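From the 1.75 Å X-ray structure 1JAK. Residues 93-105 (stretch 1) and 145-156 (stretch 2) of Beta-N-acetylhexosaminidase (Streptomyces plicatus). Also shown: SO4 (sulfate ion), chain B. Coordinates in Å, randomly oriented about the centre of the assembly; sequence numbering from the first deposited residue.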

ATOM      1  N   GLY A  93       5.136  20.091 -18.144  1.00 28.00           N
ATOM      2  CA  GLY A  93       5.231  20.794 -16.881  1.00 27.28           C
ATOM      3  C   GLY A  93       6.198  20.088 -15.957  1.00 25.72           C
ATOM      4  O   GLY A  93       6.573  18.948 -16.220  1.00 25.79           O
ATOM      5  N   PRO A  94       6.627  20.740 -14.867  1.00 26.03           N
ATOM      6  CA  PRO A  94       7.564  20.153 -13.906  1.00 26.20           C
ATOM      7  C   PRO A  94       6.838  19.301 -12.868  1.00 26.11           C
ATOM      8  O   PRO A  94       6.955  19.543 -11.666  1.00 27.68           O
ATOM      9  CB  PRO A  94       8.205  21.382 -13.283  1.00 26.33           C
ATOM     10  CG  PRO A  94       7.032  22.303 -13.170  1.00 26.90           C
ATOM     11  CD  PRO A  94       6.343  22.145 -14.521  1.00 26.17           C
ATOM     12  N   TYR A  95       6.091  18.304 -13.328  1.00 24.69           N
ATOM     13  CA  TYR A  95       5.344  17.464 -12.404  1.00 24.71           C
ATOM     14  C   TYR A  95       5.717  15.988 -12.434  1.00 22.68           C
ATOM     15  O   TYR A  95       5.131  15.182 -11.714  1.00 21.06           O
ATOM     16  CB  TYR A  95       3.846  17.644 -12.660  1.00 26.86           C
ATOM     17  CG  TYR A  95       3.426  19.097 -12.611  1.00 29.59           C
ATOM     18  CD1 TYR A  95       3.684  19.877 -11.483  1.00 30.87           C
ATOM     19  CD2 TYR A  95       2.812  19.705 -13.704  1.00 31.02           C
ATOM     20  CE1 TYR A  95       3.343  21.227 -11.446  1.00 33.16           C
ATOM     21  CE2 TYR A  95       2.465  21.054 -13.679  1.00 32.16           C
ATOM     22  CZ  TYR A  95       2.736  21.809 -12.546  1.00 33.23           C
ATOM     23  OH  TYR A  95       2.411  23.147 -12.511  1.00 34.69           O
ATOM     24  N   GLY A  96       6.694  15.636 -13.263  1.00 20.13           N
ATOM     25  CA  GLY A  96       7.124  14.251 -13.343  1.00 18.70           C
ATOM     26  C   GLY A  96       6.038  13.271 -13.746  1.00 18.59           C
ATOM     27  O   GLY A  96       5.025  13.652 -14.334  1.00 18.62           O
ATOM     28  N   ASP A  97       6.245  11.998 -13.423  1.00 16.25           N
ATOM     29  CA  ASP A  97       5.283  10.965 -13.773  1.00 16.21           C
ATOM     30  C   ASP A  97       4.091  10.899 -12.828  1.00 13.89           C
ATOM     31  O   ASP A  97       3.053  10.346 -13.185  1.00 13.59           O
ATOM     32  CB  ASP A  97       5.953   9.587 -13.790  1.00 20.01           C
ATOM     33  CG  ASP A  97       7.074   9.491 -14.802  1.00 24.74           C
ATOM     34  OD1 ASP A  97       6.856   9.863 -15.972  1.00 26.12           O
ATOM     35  OD2 ASP A  97       8.173   9.033 -14.424  1.00 29.86           O
ATOM     36  N   GLU A  98       4.227  11.473 -11.637  1.00 12.38           N
ATOM     37  CA  GLU A  98       3.150  11.400 -10.654  1.00 10.48           C
ATOM     38  C   GLU A  98       2.621  12.709 -10.090  1.00 11.41           C
ATOM     39  O   GLU A  98       1.646  12.700  -9.337  1.00 10.64           O
ATOM     40  CB  GLU A  98       3.596  10.531  -9.479  1.00 10.61           C
ATOM     41  CG  GLU A  98       3.886   9.096  -9.844  1.00 10.37           C
ATOM     42  CD  GLU A  98       4.160   8.257  -8.619  1.00 11.51           C
ATOM     43  OE1 GLU A  98       5.267   8.376  -8.046  1.00 10.53           O
ATOM     44  OE2 GLU A  98       3.257   7.491  -8.225  1.00 10.10           O
ATOM     45  N   GLY A  99       3.263  13.819 -10.438  1.00  9.78           N
ATOM     46  CA  GLY A  99       2.844  15.107  -9.920  1.00 10.58           C
ATOM     47  C   GLY A  99       1.720  15.771 -10.692  1.00 10.44           C
ATOM     48  O   GLY A  99       1.263  15.262 -11.713  1.00 11.12           O
ATOM     49  N   TYR A 100       1.283  16.923 -10.196  1.00 10.42           N
ATOM     50  CA  TYR A 100       0.197  17.671 -10.820  1.00 10.66           C
ATOM     51  C   TYR A 100       0.122  19.082 -10.251  1.00 11.36           C
ATOM     52  O   TYR A 100       0.774  19.414  -9.261  1.00 10.82           O
ATOM     53  CB  TYR A 100      -1.148  16.996 -10.525  1.00 10.42           C
ATOM     54  CG  TYR A 100      -1.474  17.020  -9.043  1.00 10.71           C
ATOM     55  CD1 TYR A 100      -0.922  16.074  -8.178  1.00 10.95           C
ATOM     56  CD2 TYR A 100      -2.230  18.055  -8.488  1.00 10.62           C
ATOM     57  CE1 TYR A 100      -1.105  16.160  -6.806  1.00 10.33           C
ATOM     58  CE2 TYR A 100      -2.420  18.152  -7.110  1.00 10.00           C
ATOM     59  CZ  TYR A 100      -1.849  17.201  -6.276  1.00 10.66           C
ATOM     60  OH  TYR A 100      -1.995  17.307  -4.915  1.00 10.30           O
ATOM     61  N   ARG A 101      -0.693  19.907 -10.896  1.00 12.11           N
ATOM     62  CA  ARG A 101      -0.951  21.256 -10.423  1.00 12.27           C
ATOM     63  C   ARG A 101      -2.469  21.310 -10.331  1.00 11.77           C
ATOM     64  O   ARG A 101      -3.161  20.747 -11.183  1.00 12.27           O
ATOM     65  CB  ARG A 101      -0.466  22.330 -11.407  1.00 14.42           C
ATOM     66  CG  ARG A 101      -0.765  23.738 -10.892  1.00 17.93           C
ATOM     67  CD  ARG A 101      -0.164  24.858 -11.740  1.00 21.67           C
ATOM     68  NE  ARG A 101      -0.900  25.100 -12.978  1.00 26.14           N
ATOM     69  CZ  ARG A 101      -0.566  24.600 -14.163  1.00 28.22           C
ATOM     70  NH1 ARG A 101       0.500  23.821 -14.284  1.00 30.59           N
ATOM     71  NH2 ARG A 101      -1.295  24.891 -15.234  1.00 29.82           N
ATOM     72  N   LEU A 102      -2.986  21.942  -9.284  1.00 11.87           N
ATOM     73  CA  LEU A 102      -4.427  22.073  -9.120  1.00 12.42           C
ATOM     74  C   LEU A 102      -4.755  23.544  -8.909  1.00 12.83           C
ATOM     75  O   LEU A 102      -4.316  24.157  -7.932  1.00 12.48           O
ATOM     76  CB  LEU A 102      -4.923  21.245  -7.925  1.00 11.93           C
ATOM     77  CG  LEU A 102      -6.443  21.196  -7.696  1.00 11.45           C
ATOM     78  CD1 LEU A 102      -6.793  19.978  -6.846  1.00 11.10           C
ATOM     79  CD2 LEU A 102      -6.922  22.477  -7.019  1.00 11.14           C
ATOM     80  N   ASP A 103      -5.510  24.111  -9.845  1.00 13.55           N
ATOM     81  CA  ASP A 103      -5.915  25.508  -9.761  1.00 13.99           C
ATOM     82  C   ASP A 103      -7.405  25.549  -9.446  1.00 13.77           C
ATOM     83  O   ASP A 103      -8.190  24.820 -10.052  1.00 14.29           O
ATOM     84  CB  ASP A 103      -5.637  26.219 -11.089  1.00 14.38           C
ATOM     85  CG  ASP A 103      -4.165  26.227 -11.453  1.00 17.06           C
ATOM     86  OD1 ASP A 103      -3.355  26.724 -10.645  1.00 19.07           O
ATOM     87  OD2 ASP A 103      -3.816  25.739 -12.549  1.00 18.39           O
ATOM     88  N   SER A 104      -7.791  26.395  -8.496  1.00 12.65           N
ATOM     89  CA  SER A 104      -9.189  26.506  -8.098  1.00 14.13           C
ATOM     90  C   SER A 104      -9.659  27.949  -7.965  1.00 14.42           C
ATOM     91  O   SER A 104      -8.970  28.787  -7.388  1.00 15.42           O
ATOM     92  CB  SER A 104      -9.416  25.783  -6.769  1.00 13.89           C
ATOM     93  OG  SER A 104     -10.747  25.961  -6.317  1.00 13.37           O
ATOM     94  N   GLY A 105     -10.848  28.219  -8.491  1.00 14.83           N
ATOM     95  CA  GLY A 105     -11.411  29.553  -8.427  1.00 15.62           C
ATOM     96  C   GLY A 105     -12.794  29.571  -9.050  1.00 16.17           C
ATOM     97  O   GLY A 105     -13.277  28.537  -9.507  1.00 14.82           O
TER
HETATM   98  S   SO4 B 605      15.669  13.128   0.180  1.00 29.32           S
HETATM   99  O1  SO4 B 605      16.597  11.987   0.057  1.00 29.74           O
HETATM  100  O2  SO4 B 605      15.731  13.670   1.552  1.00 28.66           O
HETATM  101  O3  SO4 B 605      16.056  14.178  -0.783  1.00 30.20           O
HETATM  102  O4  SO4 B 605      14.293  12.680  -0.117  1.00 27.41           O
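Stretch 2, residues 145-156: LVAGGTIEDTPR

An antiparallel pair of strands binds through alternating rungs, and residues 145-156 illustrate the rule against residues 93-105. Strand 149-153 runs at 173° to strand 100-105, their axes approaching to 4.6 Å. Three pairs exchange reciprocal backbone hydrogen bonds: Tyr 100 N to Asp 153 O and Asp 153 N to Tyr 100 O, both 2.9 Å; Leu 102 N to Ile 151 O, 2.7 Å, and Ile 151 N to Leu 102 O, 2.9 Å; Ser 104 N to Gly 149 O and Gly 149 N to Ser 104 O, both 2.9 Å. Between them lie the non-hydrogen-bonded pairs Arg 101-Glu 152 and Asp 103-Thr 150, whose CA atoms draw in to 4.4 and 4.5 Å.

The side chains of these intervening pairs share one face and form a polar network. Thr 150 OG1 donates to Asp 103 OD1 (2.8 Å), while Arg 101 NE bridges to Asp 103 OD2 (3.0 Å). Arg 101 NH1 donates to Tyr 95 OH (2.7 Å), which in turn donates to Glu 152 OE1 (3.1 Å).

The opposite face is more apolar: Leu 102 CB meets Ile 151 CB at 4.2 Å, and Tyr 100 CE2 lies 4.2 Å from Ile 151 CG2. Beyond the strand, Thr 154 CG2 packs 3.8 Å from Tyr 95 CA, and Pro 155 CG reaches Glu 98 OE1 at 3.8 Å.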

ATOM      1  N   LEU A 145     -17.884  23.167  -2.102  1.00 14.70           N
ATOM      2  CA  LEU A 145     -16.845  24.180  -2.205  1.00 15.92           C
ATOM      3  C   LEU A 145     -15.423  23.634  -2.254  1.00 15.54           C
ATOM      4  O   LEU A 145     -15.099  22.647  -1.592  1.00 16.64           O
ATOM      5  CB  LEU A 145     -16.961  25.145  -1.024  1.00 17.40           C
ATOM      6  CG  LEU A 145     -18.270  25.926  -0.914  1.00 20.48           C
ATOM      7  CD1 LEU A 145     -18.363  26.597   0.451  1.00 21.99           C
ATOM      8  CD2 LEU A 145     -18.336  26.951  -2.031  1.00 21.42           C
ATOM      9  N   VAL A 146     -14.586  24.297  -3.043  1.00 14.33           N
ATOM     10  CA  VAL A 146     -13.181  23.938  -3.187  1.00 14.47           C
ATOM     11  C   VAL A 146     -12.374  25.221  -3.009  1.00 14.71           C
ATOM     12  O   VAL A 146     -12.440  26.123  -3.846  1.00 15.87           O
ATOM     13  CB  VAL A 146     -12.882  23.355  -4.583  1.00 14.07           C
ATOM     14  CG1 VAL A 146     -11.409  22.962  -4.678  1.00 14.26           C
ATOM     15  CG2 VAL A 146     -13.776  22.151  -4.844  1.00 12.50           C
ATOM     16  N   ALA A 147     -11.624  25.300  -1.915  1.00 14.58           N
ATOM     17  CA  ALA A 147     -10.813  26.476  -1.617  1.00 14.57           C
ATOM     18  C   ALA A 147     -10.086  27.013  -2.849  1.00 14.67           C
ATOM     19  O   ALA A 147      -9.594  26.248  -3.680  1.00 14.03           O
ATOM     20  CB  ALA A 147      -9.807  26.148  -0.518  1.00 14.76           C
ATOM     21  N   GLY A 148     -10.023  28.336  -2.959  1.00 14.42           N
ATOM     22  CA  GLY A 148      -9.361  28.949  -4.094  1.00 14.58           C
ATOM     23  C   GLY A 148      -7.851  29.006  -3.955  1.00 14.88           C
ATOM     24  O   GLY A 148      -7.321  29.112  -2.849  1.00 16.24           O
ATOM     25  N   GLY A 149      -7.154  28.931  -5.083  1.00 14.83           N
ATOM     26  CA  GLY A 149      -5.706  28.990  -5.049  1.00 14.63           C
ATOM     27  C   GLY A 149      -5.040  27.979  -5.958  1.00 14.50           C
ATOM     28  O   GLY A 149      -5.676  27.389  -6.833  1.00 15.58           O
ATOM     29  N   THR A 150      -3.748  27.770  -5.740  1.00 13.70           N
ATOM     30  CA  THR A 150      -2.991  26.833  -6.550  1.00 13.66           C
ATOM     31  C   THR A 150      -2.150  25.882  -5.709  1.00 14.08           C
ATOM     32  O   THR A 150      -1.521  26.288  -4.734  1.00 13.68           O
ATOM     33  CB  THR A 150      -2.046  27.575  -7.513  1.00 15.17           C
ATOM     34  OG1 THR A 150      -2.818  28.323  -8.461  1.00 14.76           O
ATOM     35  CG2 THR A 150      -1.151  26.588  -8.252  1.00 14.25           C
ATOM     36  N   ILE A 151      -2.162  24.613  -6.100  1.00 13.93           N
ATOM     37  CA  ILE A 151      -1.376  23.584  -5.435  1.00 13.59           C
ATOM     38  C   ILE A 151      -0.477  22.971  -6.506  1.00 13.30           C
ATOM     39  O   ILE A 151      -0.949  22.611  -7.583  1.00 14.24           O
ATOM     40  CB  ILE A 151      -2.260  22.443  -4.846  1.00 11.80           C
ATOM     41  CG1 ILE A 151      -3.055  22.948  -3.641  1.00 13.50           C
ATOM     42  CG2 ILE A 151      -1.380  21.258  -4.443  1.00 14.82           C
ATOM     43  CD1 ILE A 151      -3.951  21.889  -3.007  1.00 13.47           C
ATOM     44  N   GLU A 152       0.818  22.885  -6.223  1.00 13.67           N
ATOM     45  CA  GLU A 152       1.768  22.266  -7.144  1.00 13.34           C
ATOM     46  C   GLU A 152       2.329  21.150  -6.282  1.00 13.65           C
ATOM     47  O   GLU A 152       2.884  21.403  -5.214  1.00 12.93           O
ATOM     48  CB  GLU A 152       2.844  23.261  -7.573  1.00 17.94           C
ATOM     49  CG  GLU A 152       2.266  24.435  -8.349  1.00 22.07           C
ATOM     50  CD  GLU A 152       3.306  25.191  -9.146  1.00 26.37           C
ATOM     51  OE1 GLU A 152       3.779  24.655 -10.172  1.00 29.10           O
ATOM     52  OE2 GLU A 152       3.654  26.319  -8.743  1.00 29.75           O
ATOM     53  N   ASP A 153       2.187  19.918  -6.754  1.00 11.96           N
ATOM     54  CA  ASP A 153       2.561  18.759  -5.955  1.00 12.13           C
ATOM     55  C   ASP A 153       3.322  17.654  -6.696  1.00 11.22           C
ATOM     56  O   ASP A 153       2.921  17.230  -7.774  1.00 11.89           O
ATOM     57  CB  ASP A 153       1.246  18.207  -5.390  1.00 10.87           C
ATOM     58  CG  ASP A 153       1.411  17.444  -4.099  1.00 10.81           C
ATOM     59  OD1 ASP A 153       2.510  17.448  -3.509  1.00 11.40           O
ATOM     60  OD2 ASP A 153       0.401  16.842  -3.671  1.00 11.30           O
ATOM     61  N   THR A 154       4.420  17.190  -6.100  1.00 10.41           N
ATOM     62  CA  THR A 154       5.221  16.104  -6.662  1.00 10.60           C
ATOM     63  C   THR A 154       5.674  15.238  -5.484  1.00 10.36           C
ATOM     64  O   THR A 154       5.803  15.732  -4.367  1.00 11.70           O
ATOM     65  CB  THR A 154       6.470  16.622  -7.405  1.00 12.24           C
ATOM     66  OG1 THR A 154       7.220  17.475  -6.532  1.00 14.86           O
ATOM     67  CG2 THR A 154       6.066  17.388  -8.667  1.00 13.95           C
ATOM     68  N   PRO A 155       5.921  13.938  -5.719  1.00 11.33           N
ATOM     69  CA  PRO A 155       6.353  13.018  -4.657  1.00 11.50           C
ATOM     70  C   PRO A 155       7.843  13.014  -4.311  1.00 11.07           C
ATOM     71  O   PRO A 155       8.700  13.188  -5.174  1.00 11.39           O
ATOM     72  CB  PRO A 155       5.900  11.666  -5.185  1.00 10.59           C
ATOM     73  CG  PRO A 155       6.171  11.807  -6.650  1.00 12.00           C
ATOM     74  CD  PRO A 155       5.622  13.195  -6.957  1.00 11.24           C
ATOM     75  N   ARG A 156       8.132  12.787  -3.034  1.00 10.28           N
ATOM     76  CA  ARG A 156       9.503  12.727  -2.538  1.00 11.51           C
ATOM     77  C   ARG A 156      10.144  11.388  -2.898  1.00 11.96           C
ATOM     78  O   ARG A 156      11.293  11.337  -3.350  1.00 12.14           O
ATOM     79  CB  ARG A 156       9.509  12.906  -1.019  1.00 10.57           C
ATOM     80  CG  ARG A 156      10.889  12.830  -0.380  1.00 10.26           C
ATOM     81  CD  ARG A 156      10.797  12.944   1.130  1.00 10.95           C
ATOM     82  NE  ARG A 156      12.121  12.997   1.746  1.00 12.32           N
ATOM     83  CZ  ARG A 156      12.340  13.016   3.057  1.00 13.18           C
ATOM     84  NH1 ARG A 156      11.324  12.983   3.909  1.00 12.01           N
ATOM     85  NH2 ARG A 156      13.583  13.089   3.517  1.00 14.61           N
TER